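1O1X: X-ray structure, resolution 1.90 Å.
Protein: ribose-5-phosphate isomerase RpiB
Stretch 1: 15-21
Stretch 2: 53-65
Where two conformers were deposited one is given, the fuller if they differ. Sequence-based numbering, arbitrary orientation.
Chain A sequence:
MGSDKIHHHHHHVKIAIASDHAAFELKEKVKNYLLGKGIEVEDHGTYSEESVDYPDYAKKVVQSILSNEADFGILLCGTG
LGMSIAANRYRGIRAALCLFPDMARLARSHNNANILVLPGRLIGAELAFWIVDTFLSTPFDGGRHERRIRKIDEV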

# COMPACT_ATOMS: atom_id res chain seq x y z
N ILE A 15 -12.98 4.80 22.97
CA ILE A 15 -11.73 5.01 22.26
C ILE A 15 -10.98 6.21 22.85
O ILE A 15 -11.58 7.25 23.07
N ALA A 16 -9.69 6.04 23.11
CA ALA A 16 -8.77 7.13 23.45
C ALA A 16 -7.95 7.43 22.18
O ALA A 16 -7.33 6.54 21.63
N ILE A 17 -7.97 8.67 21.72
CA ILE A 17 -7.31 9.03 20.49
C ILE A 17 -6.32 10.17 20.75
O ILE A 17 -6.54 11.01 21.62
N ALA A 18 -5.24 10.17 19.98
CA ALA A 18 -4.27 11.24 20.02
C ALA A 18 -3.43 11.25 18.74
O ALA A 18 -3.28 10.25 18.06
N SER A 19 -2.89 12.42 18.45
CA SER A 19 -2.00 12.63 17.32
C SER A 19 -0.99 13.74 17.60
O SER A 19 -1.18 14.57 18.49
N ASP A 20 0.06 13.79 16.77
CA ASP A 20 0.87 14.99 16.72
C ASP A 20 0.25 15.97 15.73
O ASP A 20 -0.88 15.77 15.25
N HIS A 21 0.92 17.08 15.48
CA HIS A 21 0.44 18.09 14.56
C HIS A 21 0.33 17.61 13.10
O HIS A 21 -0.55 18.09 12.38
N ASP A 53 5.57 16.97 19.93
CA ASP A 53 6.35 15.73 19.86
C ASP A 53 5.47 14.47 20.09
O ASP A 53 4.90 14.27 21.18
N TYR A 54 5.42 13.60 19.10
CA TYR A 54 4.55 12.42 19.14
C TYR A 54 4.63 11.55 20.44
O TYR A 54 3.59 11.05 20.87
N PRO A 55 5.81 11.29 21.02
CA PRO A 55 5.83 10.42 22.22
C PRO A 55 4.99 10.96 23.40
O PRO A 55 4.47 10.15 24.16
N ASP A 56 4.86 12.28 23.53
CA ASP A 56 4.06 12.89 24.58
C ASP A 56 2.60 12.41 24.46
O ASP A 56 1.93 12.16 25.47
N TYR A 57 2.14 12.24 23.22
CA TYR A 57 0.75 11.84 22.93
C TYR A 57 0.51 10.32 22.99
O TYR A 57 -0.56 9.88 23.46
N ALA A 58 1.49 9.54 22.57
CA ALA A 58 1.52 8.09 22.76
C ALA A 58 1.29 7.75 24.24
O ALA A 58 0.47 6.89 24.55
N LYS A 59 1.96 8.48 25.14
CA LYS A 59 1.93 8.18 26.57
C LYS A 59 0.54 8.41 27.15
O LYS A 59 0.10 7.66 28.03
N LYS A 60 -0.15 9.43 26.67
CA LYS A 60 -1.50 9.73 27.18
C LYS A 60 -2.51 8.60 26.83
O LYS A 60 -3.34 8.22 27.64
N VAL A 61 -2.46 8.12 25.60
CA VAL A 61 -3.32 7.01 25.17
C VAL A 61 -2.92 5.70 25.87
O VAL A 61 -3.78 4.95 26.35
N VAL A 62 -1.63 5.45 25.95
CA VAL A 62 -1.10 4.31 26.68
C VAL A 62 -1.61 4.28 28.10
O VAL A 62 -2.05 3.23 28.58
N GLN A 63 -1.52 5.40 28.79
CA GLN A 63 -1.93 5.43 30.18
C GLN A 63 -3.43 5.07 30.29
O GLN A 63 -3.86 4.38 31.19
N SER A 64 -4.20 5.57 29.36
CA SER A 64 -5.63 5.33 29.35
C SER A 64 -5.96 3.83 29.11
O SER A 64 -6.84 3.26 29.78
N ILE A 65 -5.21 3.17 28.23
CA ILE A 65 -5.38 1.74 27.99
C ILE A 65 -4.92 0.92 29.19
O ILE A 65 -5.64 0.02 29.66

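No direct hydrogen bond joins these two stretches; the polar link between them is a single water. Water 1 donates to Asp20 OD2 at 2.8 Å and accepts from Tyr54 N at 3.0 Å. It therefore ties the loop after the strand to the backbone of Tyr54.

The rest of the contact is mostly apolar. Strand 15-18 and the helix of stretch 2 run nearly antiparallel, at 173°, and their axes approach to 7.9 Å. Such a close approach goes with small residues on the strand side. Ala16 and Ala18 both point toward the helix, while Ile15 and Ile17 between and beside them point away, as expected from strand alternation.

Val61 fills the space between the two alanines. Its chi1 is t (170°). Both methyls meet Ala16, and Val61 CG2 also reaches Ala18 CB at 3.6 Å. Val61 CG1 lies 4.2 Å from Ala16 CB and 3.8 Å from Ala16 O. Val61 CG2 is also 3.8 Å from Ile17 C. Ile17 thus meets the helix through its backbone, although its t, t side chain is directed away.

One turn further along the helix, Ser64 also points toward the strand, with chi1 t. Its OG sits 3.9 Å from Ala16 CB, a van der Waals contact and not a polar one.

Tyr57 covers the other end of the strand. It points toward stretch 1 with chi1 m (-67°). Tyr57 CB is 3.9 Å from Ala18 CB, and Tyr57 O is 3.8 Å from the same Ala18 CB. The ring extends past Ala18 to the following residue: Ser19 O lies over one face, 3.7 Å from Tyr57 CG. The side chain of Ser19 turns away from the helix. With chi1 p, its OG donates to Asp20 O at 2.9 Å, so this hydroxyl serves its own loop.

Asp20 is sideways to the helix, with chi1 p (72°). Asp20 CB is 4.1 Å from Tyr54 CA, and Asp20 OD2 is 4.1 Å from Tyr54 CB. OD2 lies at the edge of the Tyr54 ring, near its plane. Its partner oxygen OD1 is hydrogen-bonded to a residue just outside the stretches. Tyr54 is also sideways, with chi1 p (58°), and the end of its side chain leads away from stretch 1. Its backbone, its CB and the near edge of its ring meet Asp20; Asp20 OD2 is 4.4 Å from Tyr54 CD2.

Ala58 and Val62 point away from the strand. In all, the two stretches bury 389 Å² between them, counting both sides.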

# COMPACT_ATOMS: atom_id res chain seq x y z
CB ILE A 15 -12.01 5.31 20.77
CG1 ILE A 15 -12.82 4.17 20.11
CG2 ILE A 15 -10.72 5.64 20.02
CD1 ILE A 15 -12.35 2.79 20.21
CB ALA A 16 -7.87 6.70 24.54
CB ILE A 17 -8.34 9.38 19.40
CG1 ILE A 17 -7.70 9.55 18.01
CG2 ILE A 17 -9.15 10.67 19.75
CD1 ILE A 17 -8.72 9.49 16.86
CB ALA A 18 -3.36 11.12 21.23
CB SER A 19 -2.80 13.01 16.09
OG SER A 19 -3.24 14.36 16.13
CB ASP A 20 2.35 14.65 16.47
CG ASP A 20 2.64 14.17 15.06
OD1 ASP A 20 1.66 13.98 14.27
OD2 ASP A 20 3.84 14.01 14.67
CB HIS A 21 1.36 19.32 14.63
CG HIS A 21 2.80 19.01 14.35
ND1 HIS A 21 3.57 18.21 15.17
CD2 HIS A 21 3.60 19.37 13.31
CE1 HIS A 21 4.78 18.08 14.64
NE2 HIS A 21 4.83 18.80 13.53
CB ASP A 53 7.50 15.76 20.86
CG ASP A 53 8.43 16.95 20.67
OD1 ASP A 53 8.63 17.38 19.50
OD2 ASP A 53 9.01 17.50 21.64
CB TYR A 54 4.69 11.53 17.85
CG TYR A 54 6.07 10.99 17.55
CD1 TYR A 54 6.55 9.81 18.13
CD2 TYR A 54 6.90 11.65 16.67
CE1 TYR A 54 7.86 9.35 17.87
CE2 TYR A 54 8.21 11.19 16.39
CZ TYR A 54 8.68 10.03 16.99
OH TYR A 54 9.96 9.59 16.69
CB PRO A 55 7.34 10.32 22.58
CG PRO A 55 8.05 10.65 21.27
CD PRO A 55 7.18 11.74 20.66
CB ASP A 56 4.14 14.39 24.51
CG ASP A 56 5.52 14.93 24.90
OD1 ASP A 56 6.15 14.27 25.79
OD2 ASP A 56 6.00 16.02 24.42
CB TYR A 57 0.28 12.52 21.63
CG TYR A 57 0.20 14.00 21.86
CD1 TYR A 57 -0.90 14.55 22.48
CD2 TYR A 57 1.29 14.83 21.60
CE1 TYR A 57 -0.96 15.93 22.77
CE2 TYR A 57 1.26 16.19 21.90
CZ TYR A 57 0.12 16.73 22.46
OH TYR A 57 0.07 18.07 22.77
CB ALA A 58 2.85 7.49 22.27
CB LYS A 59 2.90 9.06 27.37
CG LYS A 59 4.35 8.74 27.17
CD LYS A 59 5.22 9.77 27.88
CE LYS A 59 6.67 9.27 27.93
NZ LYS A 59 7.47 9.41 26.66
CB LYS A 60 -2.01 11.07 26.63
CG LYS A 60 -1.13 12.28 26.96
CD LYS A 60 -1.63 13.54 26.29
CE LYS A 60 -0.76 14.80 26.64
NZ LYS A 60 -0.56 14.90 28.12
CB VAL A 61 -3.35 6.85 23.63
CG1 VAL A 61 -4.04 5.55 23.20
CG2 VAL A 61 -4.05 8.03 22.98
CB VAL A 62 0.41 4.28 26.64
CG1 VAL A 62 0.97 3.34 27.69
CG2 VAL A 62 0.89 3.89 25.19
CB GLN A 63 -1.63 6.82 30.75
CG GLN A 63 -2.37 7.19 32.03
CD GLN A 63 -1.94 6.36 33.19
OE1 GLN A 63 -0.80 5.86 33.22
NE2 GLN A 63 -2.85 6.18 34.15
CB SER A 64 -6.27 6.27 28.34
OG SER A 64 -7.66 6.11 28.40
CB ILE A 65 -4.62 1.31 26.73
CG1 ILE A 65 -5.21 1.92 25.45
CG2 ILE A 65 -4.56 -0.20 26.61
CD1 ILE A 65 -6.72 1.70 25.25
O HOH W 1 5.83 14.92 16.49